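Local coordinates for alkane monooxygenase (Geobacillus thermodenitrificans, PDB 3B9O), which belongs to the luciferase-like monooxygenases, a family of TIM-barrel proteins, and holds a flavin mononucleotide in its pocket, at residues D52-A57 with L99-T104; R129-V134 with V223-G228; L160-L165 with R234-K239. One frame throughout, in Å; residues are numbered along the deposited sequence.

Contact 1 of 3, residues D52-A57 with L99-T104; sequences DALFLA and LAFAVT. With FMN (flavin mononucleotide), chain C.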
loop_
_atom_site.group_PDB
_atom_site.type_symbol
_atom_site.label_atom_id
_atom_site.label_comp_id
_atom_site.label_asym_id
_atom_site.label_seq_id
_atom_site.Cartn_x
_atom_site.Cartn_y
_atom_site.Cartn_z
ATOM N N ASP A 52 6.587 -10.283 -4.229
ATOM C CA ASP A 52 5.805 -10.535 -3.005
ATOM C C ASP A 52 4.306 -10.254 -3.192
ATOM O O ASP A 52 3.447 -11.079 -2.829
ATOM C CB ASP A 52 6.227 -9.627 -1.852
ATOM C CG ASP A 52 7.566 -10.006 -1.227
ATOM O OD1 ASP A 52 8.515 -10.292 -1.975
ATOM O OD2 ASP A 52 7.696 -9.910 0.008
ATOM N N ALA A 53 3.999 -9.066 -3.695
ATOM C CA ALA A 53 2.595 -8.620 -3.688
ATOM C C ALA A 53 2.289 -7.573 -4.748
ATOM O O ALA A 53 3.206 -6.914 -5.312
ATOM C CB ALA A 53 2.204 -8.107 -2.272
ATOM N N LEU A 54 0.992 -7.437 -5.006
ATOM C CA LEU A 54 0.430 -6.312 -5.724
ATOM C C LEU A 54 -0.094 -5.368 -4.662
ATOM O O LEU A 54 -0.943 -5.780 -3.860
ATOM C CB LEU A 54 -0.750 -6.811 -6.555
ATOM C CG LEU A 54 -1.269 -6.023 -7.763
ATOM C CD1 LEU A 54 -2.725 -5.861 -7.813
ATOM C CD2 LEU A 54 -0.465 -4.822 -8.298
ATOM N N PHE A 55 0.388 -4.120 -4.658
ATOM C CA PHE A 55 0.008 -3.134 -3.630
ATOM C C PHE A 55 -0.902 -2.110 -4.303
ATOM O O PHE A 55 -0.471 -1.372 -5.198
ATOM C CB PHE A 55 1.278 -2.471 -3.018
ATOM C CG PHE A 55 1.010 -1.526 -1.855
ATOM C CD1 PHE A 55 1.568 -1.776 -0.607
ATOM C CD2 PHE A 55 0.234 -0.383 -2.005
ATOM C CE1 PHE A 55 1.346 -0.891 0.491
ATOM C CE2 PHE A 55 -0.020 0.501 -0.898
ATOM C CZ PHE A 55 0.553 0.246 0.333
ATOM N N LEU A 56 -2.165 -2.107 -3.912
ATOM C CA LEU A 56 -3.154 -1.221 -4.542
ATOM C C LEU A 56 -3.417 -0.001 -3.655
ATOM O O LEU A 56 -3.890 -0.132 -2.517
ATOM C CB LEU A 56 -4.458 -1.979 -4.822
ATOM C CG LEU A 56 -4.356 -2.985 -5.957
ATOM C CD1 LEU A 56 -5.336 -4.151 -5.683
ATOM C CD2 LEU A 56 -4.614 -2.275 -7.263
ATOM N N ALA A 57 -3.076 1.158 -4.179
ATOM C CA ALA A 57 -3.499 2.445 -3.600
ATOM C C ALA A 57 -5.009 2.632 -3.826
ATOM O O ALA A 57 -5.656 1.871 -4.590
ATOM C CB ALA A 57 -2.713 3.598 -4.242
ATOM N N LEU A 99 1.415 -15.031 -5.040
ATOM C CA LEU A 99 1.296 -13.580 -5.054
ATOM C C LEU A 99 0.269 -13.103 -4.005
ATOM O O LEU A 99 -0.861 -13.631 -3.936
ATOM C CB LEU A 99 0.937 -13.076 -6.451
ATOM C CG LEU A 99 0.912 -11.531 -6.645
ATOM C CD1 LEU A 99 2.358 -10.885 -6.679
ATOM C CD2 LEU A 99 0.153 -11.164 -7.914
ATOM N N ALA A 100 0.675 -12.148 -3.167
ATOM C CA ALA A 100 -0.209 -11.568 -2.144
ATOM C C ALA A 100 -0.802 -10.215 -2.632
ATOM O O ALA A 100 -0.387 -9.677 -3.657
ATOM C CB ALA A 100 0.542 -11.370 -0.818
ATOM N N PHE A 101 -1.742 -9.653 -1.872
ATOM C CA PHE A 101 -2.486 -8.460 -2.340
ATOM C C PHE A 101 -2.636 -7.534 -1.151
ATOM O O PHE A 101 -3.195 -7.944 -0.125
ATOM C CB PHE A 101 -3.862 -8.864 -2.896
ATOM C CG PHE A 101 -3.763 -9.811 -4.055
ATOM C CD1 PHE A 101 -3.804 -11.196 -3.839
ATOM C CD2 PHE A 101 -3.506 -9.344 -5.326
ATOM C CE1 PHE A 101 -3.640 -12.073 -4.908
ATOM C CE2 PHE A 101 -3.358 -10.228 -6.395
ATOM C CZ PHE A 101 -3.406 -11.569 -6.173
ATOM N N ALA A 102 -2.103 -6.318 -1.274
ATOM C CA ALA A 102 -2.279 -5.339 -0.209
ATOM C C ALA A 102 -3.249 -4.315 -0.783
ATOM O O ALA A 102 -2.992 -3.786 -1.830
ATOM C CB ALA A 102 -0.957 -4.694 0.167
ATOM N N VAL A 103 -4.342 -4.060 -0.080
ATOM C CA VAL A 103 -5.393 -3.160 -0.497
ATOM C C VAL A 103 -5.463 -2.001 0.475
ATOM O O VAL A 103 -5.531 -2.179 1.710
ATOM C CB VAL A 103 -6.806 -3.837 -0.646
ATOM C CG1 VAL A 103 -6.826 -4.838 -1.808
ATOM C CG2 VAL A 103 -7.316 -4.511 0.670
ATOM N N THR A 104 -5.408 -0.812 -0.096
ATOM C CA THR A 104 -5.585 0.437 0.665
ATOM C C THR A 104 -7.071 0.588 0.919
ATOM O O THR A 104 -7.893 0.392 0.022
ATOM C CB THR A 104 -5.032 1.683 -0.100
ATOM O OG1 THR A 104 -3.616 1.551 -0.252
ATOM C CG2 THR A 104 -5.361 3.029 0.627
HETATM N N1 FMN C . -3.413 8.105 1.054
HETATM C C2 FMN C . -4.499 7.572 0.448
HETATM O O2 FMN C . -5.634 8.057 0.726
HETATM N N3 FMN C . -4.315 6.536 -0.434
HETATM C C4 FMN C . -3.069 6.031 -0.701
HETATM O O4 FMN C . -2.928 5.081 -1.500
HETATM C C4A FMN C . -1.941 6.575 -0.067
HETATM N N5 FMN C . -0.671 6.117 -0.282
HETATM C C5A FMN C . 0.390 6.706 0.357
HETATM C C6 FMN C . 1.714 6.269 0.153
HETATM C C7 FMN C . 2.789 6.878 0.829
HETATM C C7M FMN C . 4.217 6.423 0.617
HETATM C C8 FMN C . 2.547 7.917 1.716
HETATM C C8M FMN C . 3.691 8.582 2.445
HETATM C C9 FMN C . 1.237 8.365 1.927
HETATM C C9A FMN C . 0.155 7.771 1.253
HETATM N N10 FMN C . -1.113 8.210 1.461
HETATM C C10 FMN C . -2.152 7.639 0.817
HETATM C "C1'" FMN C . -1.407 9.319 2.393
HETATM C "C2'" FMN C . -1.841 8.750 3.755
HETATM O "O2'" FMN C . -1.896 7.323 3.719
HETATM C "C3'" FMN C . -3.191 9.258 4.287
HETATM O "O3'" FMN C . -4.242 9.223 3.297
HETATM C "C4'" FMN C . -3.080 10.606 5.035
HETATM O "O4'" FMN C . -4.014 11.571 4.541
HETATM C "C5'" FMN C . -1.685 11.239 5.014
HETATM O "O5'" FMN C . -1.041 10.740 6.179
HETATM P P FMN C . 0.064 11.568 7.000
HETATM O O1P FMN C . -0.455 12.996 7.012
HETATM O O2P FMN C . 0.074 10.866 8.326
HETATM O O3P FMN C . 1.346 11.479 6.193
#
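Leu56 and Thr104 meet at the flavin end of two parallel neighbours in a TIM-barrel sheet, strands 53-57 and 100-106, which a beta-alpha-beta crossover connects. The carbonyl oxygen Leu56 O is gripped twice by the same residue, by the hydroxyl Thr104 OG1 at 2.8 Å and by the backbone Thr104 N at 2.9 Å. The hydroxyl is placed there because OG1 sits anti to the carbonyl carbon and beside its own N (chi1 -64°), while CG2 is turned toward the flavin. Behind this double grip the backbones pair in regular parallel fashion, Leu54 bonding to Ala100 and Ala102, and Leu56 N reaching Ala102 O at 2.8 Å in an almost straight bond.

Side chains alternate between the two faces of the sheet. Ala53, Phe55, Ala100 and Ala102 point to the interior, with Ala53 CB 3.9 Å from Ala100 CB. Beside them, the Phe55 ring has CD1 3.9 Å from Ala102 CB, and the ring is met edge-to-face by Tyr225 and by Phe245. On the other face Leu54, Leu56, Phe101 and Val103 form the floor for helix 89-94, whose Ile89 and Met92 rest on them. Here Leu54 CB meets Phe101 CD2, and Leu56 CD1 lies 4.2 Å from Val103 CG1.

Outer residues bond to both ends of the pair. Asp52, just ahead of its strand, bonds through OD2 to His6 and forms a salt bridge with Arg404, while Asn133 on the next strand bonds to Thr104 OG1 and probably helps orient the hydroxyl. At the pocket itself the nearest approach is a methyl: Ala57 CB stands 3.1 Å from O4 of flavin mononucleotide.

Contact 2 of 3, residues R129-V134 with V223-G228; sequences RIAWNV and VIYQAG. With FMN (flavin mononucleotide), chain C.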
loop_
_atom_site.group_PDB
_atom_site.type_symbol
_atom_site.label_atom_id
_atom_site.label_comp_id
_atom_site.label_asym_id
_atom_site.label_seq_id
_atom_site.Cartn_x
_atom_site.Cartn_y
_atom_site.Cartn_z
ATOM N N ARG A 129 -3.471 -14.526 1.787
ATOM C CA ARG A 129 -2.579 -13.750 0.907
ATOM C C ARG A 129 -3.107 -12.317 0.816
ATOM O O ARG A 129 -2.874 -11.631 -0.156
ATOM C CB ARG A 129 -2.477 -14.383 -0.485
ATOM C CG ARG A 129 -1.671 -15.729 -0.533
ATOM C CD ARG A 129 -1.562 -16.181 -1.942
ATOM N NE ARG A 129 -2.842 -16.572 -2.531
ATOM C CZ ARG A 129 -3.117 -16.517 -3.839
ATOM N NH1 ARG A 129 -2.243 -16.003 -4.719
ATOM N NH2 ARG A 129 -4.273 -16.976 -4.279
ATOM N N ILE A 130 -3.800 -11.876 1.859
ATOM C CA ILE A 130 -4.361 -10.529 1.911
ATOM C C ILE A 130 -3.629 -9.613 2.948
ATOM O O ILE A 130 -3.197 -10.065 4.031
ATOM C CB ILE A 130 -5.925 -10.550 2.156
ATOM C CG1 ILE A 130 -6.586 -9.226 1.754
ATOM C CG2 ILE A 130 -6.292 -10.879 3.632
ATOM C CD1 ILE A 130 -6.562 -8.921 0.233
ATOM N N ALA A 131 -3.522 -8.330 2.590
ATOM C CA ALA A 131 -2.927 -7.326 3.444
ATOM C C ALA A 131 -3.783 -6.080 3.325
ATOM O O ALA A 131 -4.469 -5.881 2.313
ATOM C CB ALA A 131 -1.496 -7.042 3.006
ATOM N N TRP A 132 -3.774 -5.286 4.390
ATOM C CA TRP A 132 -4.525 -4.056 4.434
ATOM C C TRP A 132 -3.611 -2.879 4.716
ATOM O O TRP A 132 -2.960 -2.804 5.771
ATOM C CB TRP A 132 -5.672 -4.181 5.469
ATOM C CG TRP A 132 -6.430 -2.913 5.762
ATOM C CD1 TRP A 132 -6.595 -1.813 4.934
ATOM C CD2 TRP A 132 -7.148 -2.617 6.978
ATOM N NE1 TRP A 132 -7.359 -0.843 5.593
ATOM C CE2 TRP A 132 -7.708 -1.305 6.837
ATOM C CE3 TRP A 132 -7.345 -3.320 8.185
ATOM C CZ2 TRP A 132 -8.475 -0.686 7.864
ATOM C CZ3 TRP A 132 -8.114 -2.717 9.195
ATOM C CH2 TRP A 132 -8.691 -1.424 9.011
ATOM N N ASN A 133 -3.579 -1.960 3.757
ATOM C CA ASN A 133 -2.932 -0.660 3.953
ATOM C C ASN A 133 -3.890 0.324 4.621
ATOM O O ASN A 133 -4.814 0.855 4.000
ATOM C CB ASN A 133 -2.329 -0.110 2.661
ATOM C CG ASN A 133 -1.624 1.253 2.868
ATOM O OD1 ASN A 133 -0.905 1.451 3.852
ATOM N ND2 ASN A 133 -1.835 2.183 1.951
ATOM N N VAL A 134 -3.663 0.515 5.917
ATOM C CA VAL A 134 -4.498 1.344 6.785
ATOM C C VAL A 134 -4.154 2.796 6.549
ATOM O O VAL A 134 -3.017 3.212 6.705
ATOM C CB VAL A 134 -4.290 1.021 8.269
ATOM C CG1 VAL A 134 -5.234 1.903 9.138
ATOM C CG2 VAL A 134 -4.567 -0.425 8.512
ATOM N N VAL A 223 -2.203 -8.957 6.890
ATOM C CA VAL A 223 -0.953 -8.265 7.123
ATOM C C VAL A 223 -1.252 -6.776 7.140
ATOM O O VAL A 223 -1.933 -6.247 6.224
ATOM C CB VAL A 223 0.115 -8.613 6.067
ATOM C CG1 VAL A 223 1.312 -7.673 6.246
ATOM C CG2 VAL A 223 0.561 -10.061 6.278
ATOM N N ILE A 224 -0.787 -6.096 8.190
ATOM C CA ILE A 224 -1.110 -4.666 8.368
ATOM C C ILE A 224 -0.035 -3.736 7.815
ATOM O O ILE A 224 1.088 -3.694 8.305
ATOM C CB ILE A 224 -1.358 -4.290 9.886
ATOM C CG1 ILE A 224 -2.434 -5.200 10.522
ATOM C CG2 ILE A 224 -1.697 -2.718 9.985
ATOM C CD1 ILE A 224 -3.838 -5.100 9.851
ATOM N N TYR A 225 -0.359 -3.028 6.748
ATOM C CA TYR A 225 0.498 -1.968 6.228
ATOM C C TYR A 225 0.006 -0.635 6.720
ATOM O O TYR A 225 -1.173 -0.499 7.083
ATOM C CB TYR A 225 0.392 -1.916 4.687
ATOM C CG TYR A 225 1.367 -2.809 3.975
ATOM C CD1 TYR A 225 2.530 -2.274 3.362
ATOM C CD2 TYR A 225 1.171 -4.201 3.958
ATOM C CE1 TYR A 225 3.474 -3.136 2.690
ATOM C CE2 TYR A 225 2.075 -5.055 3.307
ATOM C CZ TYR A 225 3.216 -4.523 2.660
ATOM O OH TYR A 225 4.086 -5.400 2.002
ATOM N N GLN A 226 0.908 0.341 6.715
ATOM C CA GLN A 226 0.587 1.714 6.979
ATOM C C GLN A 226 1.397 2.578 6.026
ATOM O O GLN A 226 2.533 2.251 5.668
ATOM C CB GLN A 226 0.825 2.099 8.458
ATOM C CG GLN A 226 0.200 3.435 8.831
ATOM C CD GLN A 226 1.134 4.618 8.583
ATOM O OE1 GLN A 226 0.685 5.773 8.569
ATOM N NE2 GLN A 226 2.448 4.339 8.377
ATOM N N ALA A 227 0.773 3.671 5.601
ATOM C CA ALA A 227 1.427 4.693 4.788
ATOM C C ALA A 227 0.849 6.023 5.298
ATOM O O ALA A 227 -0.384 6.158 5.418
ATOM C CB ALA A 227 1.101 4.471 3.302
ATOM N N GLY A 228 1.726 6.970 5.649
ATOM C CA GLY A 228 1.310 8.246 6.273
ATOM C C GLY A 228 2.489 8.714 7.102
ATOM O O GLY A 228 2.849 8.095 8.135
HETATM N N1 FMN C . -3.413 8.105 1.054
HETATM C C2 FMN C . -4.499 7.572 0.448
HETATM O O2 FMN C . -5.634 8.057 0.726
HETATM N N3 FMN C . -4.315 6.536 -0.434
HETATM C C4 FMN C . -3.069 6.031 -0.701
HETATM O O4 FMN C . -2.928 5.081 -1.500
HETATM C C4A FMN C . -1.941 6.575 -0.067
HETATM N N5 FMN C . -0.671 6.117 -0.282
HETATM C C5A FMN C . 0.390 6.706 0.357
HETATM C C6 FMN C . 1.714 6.269 0.153
HETATM C C7 FMN C . 2.789 6.878 0.829
HETATM C C7M FMN C . 4.217 6.423 0.617
HETATM C C8 FMN C . 2.547 7.917 1.716
HETATM C C8M FMN C . 3.691 8.582 2.445
HETATM C C9 FMN C . 1.237 8.365 1.927
HETATM C C9A FMN C . 0.155 7.771 1.253
HETATM N N10 FMN C . -1.113 8.210 1.461
HETATM C C10 FMN C . -2.152 7.639 0.817
HETATM C "C1'" FMN C . -1.407 9.319 2.393
HETATM C "C2'" FMN C . -1.841 8.750 3.755
HETATM O "O2'" FMN C . -1.896 7.323 3.719
HETATM C "C3'" FMN C . -3.191 9.258 4.287
HETATM O "O3'" FMN C . -4.242 9.223 3.297
HETATM C "C4'" FMN C . -3.080 10.606 5.035
HETATM O "O4'" FMN C . -4.014 11.571 4.541
HETATM C "C5'" FMN C . -1.685 11.239 5.014
HETATM O "O5'" FMN C . -1.041 10.740 6.179
HETATM P P FMN C . 0.064 11.568 7.000
HETATM O O1P FMN C . -0.455 12.996 7.012
HETATM O O2P FMN C . 0.074 10.866 8.326
HETATM O O3P FMN C . 1.346 11.479 6.193
#
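Trp132 and Ile224 touch obliquely across the two strands, CE3 of the indole lying 4.3 Å from CD1 of the isoleucine. One face of that indole is covered by Val134 of its own strand, whose CG2 sits 3.6 Å above the ring plane and over its centre. The same methyl spans the strands as well, with Ile224 CG2 4.0 Å from Val134 CG2. His115 meets the indole edge-to-face, and Trp132 NE1 is bonded to Phe105 O.

The Tyr225 ring lies on the opposite side of the sheet, in the barrel interior. Ala131 CB approaches it obliquely, 4.0 Å from Tyr225 CD2, and the hydroxyl bonds to Tyr412 and Asn8. The Asn133 and Tyr225 side chains cross at about a right angle, amide and ring planes 90° apart, but they touch at Tyr225 CB and not at the ring. CG of Asn133, anti to the backbone N (chi1 -179°), lies near that CB. ND2 is already taken by Thr104; OD1 comes close to Ala227 N, but at a poor angle for a hydrogen bond.

Four backbone bonds hold the strands parallel, among them Trp132 N to Val223 O at 2.8 Å and Val134 N to Tyr225 O. The two strand segments run at 27° to each other.

Farther along, Ala227 O accepts a hydrogen bond of 2.6 Å from the ribityl hydroxyl O2' of flavin mononucleotide. This alanine lies at the C-terminal mouth of the parallel barrel, where TIM-barrel proteins place their binding sites.

Contact 3 of 3, residues L160-L165 with R234-K239; sequences LADEYL and REFAAK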
loop_
_atom_site.group_PDB
_atom_site.type_symbol
_atom_site.label_atom_id
_atom_site.label_comp_id
_atom_site.label_asym_id
_atom_site.label_seq_id
_atom_site.Cartn_x
_atom_site.Cartn_y
_atom_site.Cartn_z
ATOM N N LEU A 160 -9.349 7.821 15.559
ATOM C CA LEU A 160 -10.445 7.032 15.015
ATOM C C LEU A 160 -9.911 5.710 14.414
ATOM O O LEU A 160 -10.449 4.617 14.680
ATOM C CB LEU A 160 -11.216 7.866 13.973
ATOM C CG LEU A 160 -12.185 7.108 13.059
ATOM C CD1 LEU A 160 -13.286 6.420 13.858
ATOM C CD2 LEU A 160 -12.788 8.054 12.054
ATOM N N ALA A 161 -8.832 5.815 13.637
ATOM C CA ALA A 161 -8.158 4.641 13.124
ATOM C C ALA A 161 -7.702 3.661 14.230
ATOM O O ALA A 161 -7.818 2.434 14.060
ATOM C CB ALA A 161 -6.995 5.067 12.241
ATOM N N ASP A 162 -7.158 4.184 15.349
ATOM C CA ASP A 162 -6.809 3.347 16.475
ATOM C C ASP A 162 -7.984 2.459 16.897
ATOM O O ASP A 162 -7.837 1.241 17.019
ATOM C CB ASP A 162 -6.368 4.195 17.682
ATOM C CG ASP A 162 -4.913 4.596 17.621
ATOM O OD1 ASP A 162 -4.604 5.747 18.004
ATOM O OD2 ASP A 162 -4.051 3.772 17.226
ATOM N N GLU A 163 -9.156 3.077 17.079
ATOM C CA GLU A 163 -10.316 2.350 17.603
ATOM C C GLU A 163 -10.894 1.433 16.500
ATOM O O GLU A 163 -11.393 0.362 16.800
ATOM C CB GLU A 163 -11.410 3.317 18.070
ATOM C CG GLU A 163 -12.413 2.641 18.990
ATOM C CD GLU A 163 -13.595 3.504 19.334
ATOM O OE1 GLU A 163 -13.464 4.741 19.482
ATOM O OE2 GLU A 163 -14.669 2.942 19.443
ATOM N N TYR A 164 -10.808 1.883 15.243
ATOM C CA TYR A 164 -11.236 1.097 14.090
ATOM C C TYR A 164 -10.459 -0.251 14.086
ATOM O O TYR A 164 -11.050 -1.333 13.959
ATOM C CB TYR A 164 -10.955 1.911 12.806
ATOM C CG TYR A 164 -11.710 1.430 11.587
ATOM C CD1 TYR A 164 -12.733 2.212 11.031
ATOM C CD2 TYR A 164 -11.420 0.177 11.003
ATOM C CE1 TYR A 164 -13.456 1.809 9.921
ATOM C CE2 TYR A 164 -12.165 -0.265 9.865
ATOM C CZ TYR A 164 -13.171 0.564 9.342
ATOM O OH TYR A 164 -13.898 0.126 8.255
ATOM N N LEU A 165 -9.142 -0.155 14.185
ATOM C CA LEU A 165 -8.276 -1.343 14.311
ATOM C C LEU A 165 -8.583 -2.163 15.574
ATOM O O LEU A 165 -8.591 -3.384 15.522
ATOM C CB LEU A 165 -6.802 -0.953 14.216
ATOM C CG LEU A 165 -6.222 -0.818 12.789
ATOM C CD1 LEU A 165 -4.785 -0.449 12.955
ATOM C CD2 LEU A 165 -6.310 -2.133 12.011
ATOM N N ARG A 234 3.474 8.246 11.829
ATOM C CA ARG A 234 4.640 7.422 12.201
ATOM C C ARG A 234 4.384 6.766 13.515
ATOM O O ARG A 234 4.760 5.623 13.718
ATOM C CB ARG A 234 5.945 8.237 12.271
ATOM C CG ARG A 234 6.600 8.471 10.915
ATOM C CD ARG A 234 7.936 9.259 11.052
ATOM N NE ARG A 234 7.603 10.642 10.802
ATOM C CZ ARG A 234 7.893 11.691 11.545
ATOM N NH1 ARG A 234 8.628 11.617 12.654
ATOM N NH2 ARG A 234 7.456 12.847 11.111
ATOM N N GLU A 235 3.713 7.483 14.424
ATOM C CA GLU A 235 3.365 6.901 15.719
ATOM C C GLU A 235 2.375 5.741 15.555
ATOM O O GLU A 235 2.451 4.712 16.259
ATOM C CB GLU A 235 2.756 7.974 16.624
ATOM C CG GLU A 235 2.525 7.485 18.046
ATOM C CD GLU A 235 3.824 7.271 18.823
ATOM O OE1 GLU A 235 3.784 6.527 19.805
ATOM O OE2 GLU A 235 4.881 7.835 18.451
ATOM N N PHE A 236 1.424 5.940 14.645
ATOM C CA PHE A 236 0.408 4.927 14.323
ATOM C C PHE A 236 1.025 3.668 13.733
ATOM O O PHE A 236 0.674 2.567 14.130
ATOM C CB PHE A 236 -0.622 5.485 13.332
ATOM C CG PHE A 236 -1.777 4.545 13.065
ATOM C CD1 PHE A 236 -2.867 4.526 13.908
ATOM C CD2 PHE A 236 -1.772 3.685 11.977
ATOM C CE1 PHE A 236 -3.940 3.669 13.676
ATOM C CE2 PHE A 236 -2.863 2.818 11.738
ATOM C CZ PHE A 236 -3.938 2.829 12.595
ATOM N N ALA A 237 1.901 3.847 12.738
ATOM C CA ALA A 237 2.777 2.798 12.225
ATOM C C ALA A 237 3.509 2.015 13.316
ATOM O O ALA A 237 3.483 0.782 13.325
ATOM C CB ALA A 237 3.806 3.424 11.219
ATOM N N ALA A 238 4.153 2.731 14.254
ATOM C CA ALA A 238 4.924 2.113 15.348
ATOM C C ALA A 238 4.057 1.214 16.205
ATOM O O ALA A 238 4.466 0.105 16.608
ATOM C CB ALA A 238 5.601 3.207 16.215
ATOM N N LYS A 239 2.833 1.673 16.442
ATOM C CA LYS A 239 1.884 0.946 17.257
ATOM C C LYS A 239 1.313 -0.305 16.534
ATOM O O LYS A 239 1.159 -1.328 17.150
ATOM C CB LYS A 239 0.729 1.888 17.651
ATOM C CG LYS A 239 -0.239 1.280 18.669
ATOM C CD LYS A 239 -1.310 2.271 19.085
ATOM C CE LYS A 239 -2.104 1.659 20.235
ATOM N NZ LYS A 239 -3.297 2.487 20.545
#
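Phe236 reaches across from helix 231-240, and its ring fits among Ala161, Asp162 and Leu165 of helix 154-174. The bond to CB already points toward helix 154-174, and chi1 of -174° sets CG anti to the backbone N. The contacts of the two apolar partners overlap on the ring: Ala161 CB lies 3.7 Å from Phe236 CE1 and also close to CZ, and Leu165 CD1 is packed tightly against Phe236 CZ at 3.4 Å.

The Asp162 carboxylate slides past the ring in the opposite sense, the two planes 36° apart, with OD2 3.6 Å from Phe236 CE1. Extended beyond CG, the Lys239 chain crosses the aspartate at about a right angle. Its CD packs on the carboxylate, and NZ completes a long salt bridge, 3.6 Å from Asp162 OD2. That bridge is not the main tie of the acid: OD1 forms a salt bridge with Arg232 and OD2 is hydrogen-bonded to His240, both lying just beside residues 234-239 in the chain. Together the three basic residues probably position the carboxylate beside the ring and offset its charge.

No hydrogen bond links the two segments directly. Their axes, 11.5 Å apart at closest approach, run nearly parallel, so one large side chain does most of the bridging. This is the packing of neighbouring helices in the outer layer of a TIM barrel.

In the fold
Contacts 1 and 2 are consecutive parts of one barrel sheet, their centres 8 Å apart. Strands 100-106 and 130-135 join them, with Phe101 O 2.8 Å from Ala131 N. Across the barrel interior Phe55 CE1 comes within 3.4 Å of Tyr225 CD1. Both contacts reach flavin mononucleotide, contact 1 near the isoalloxazine carbonyl O4 and contact 2 at the ribityl hydroxyl O2', with Gly228 beside the phosphate. Contact 3 lies in the outer helical layer, its centre 12 Å from that of contact 2 and 20 Å from that of contact 1. It packs on the sheet through Trp132 CZ3 and Leu165 CD2, 3.4 Å apart, and the side chain of Phe236 is about 7 Å from flavin mononucleotide.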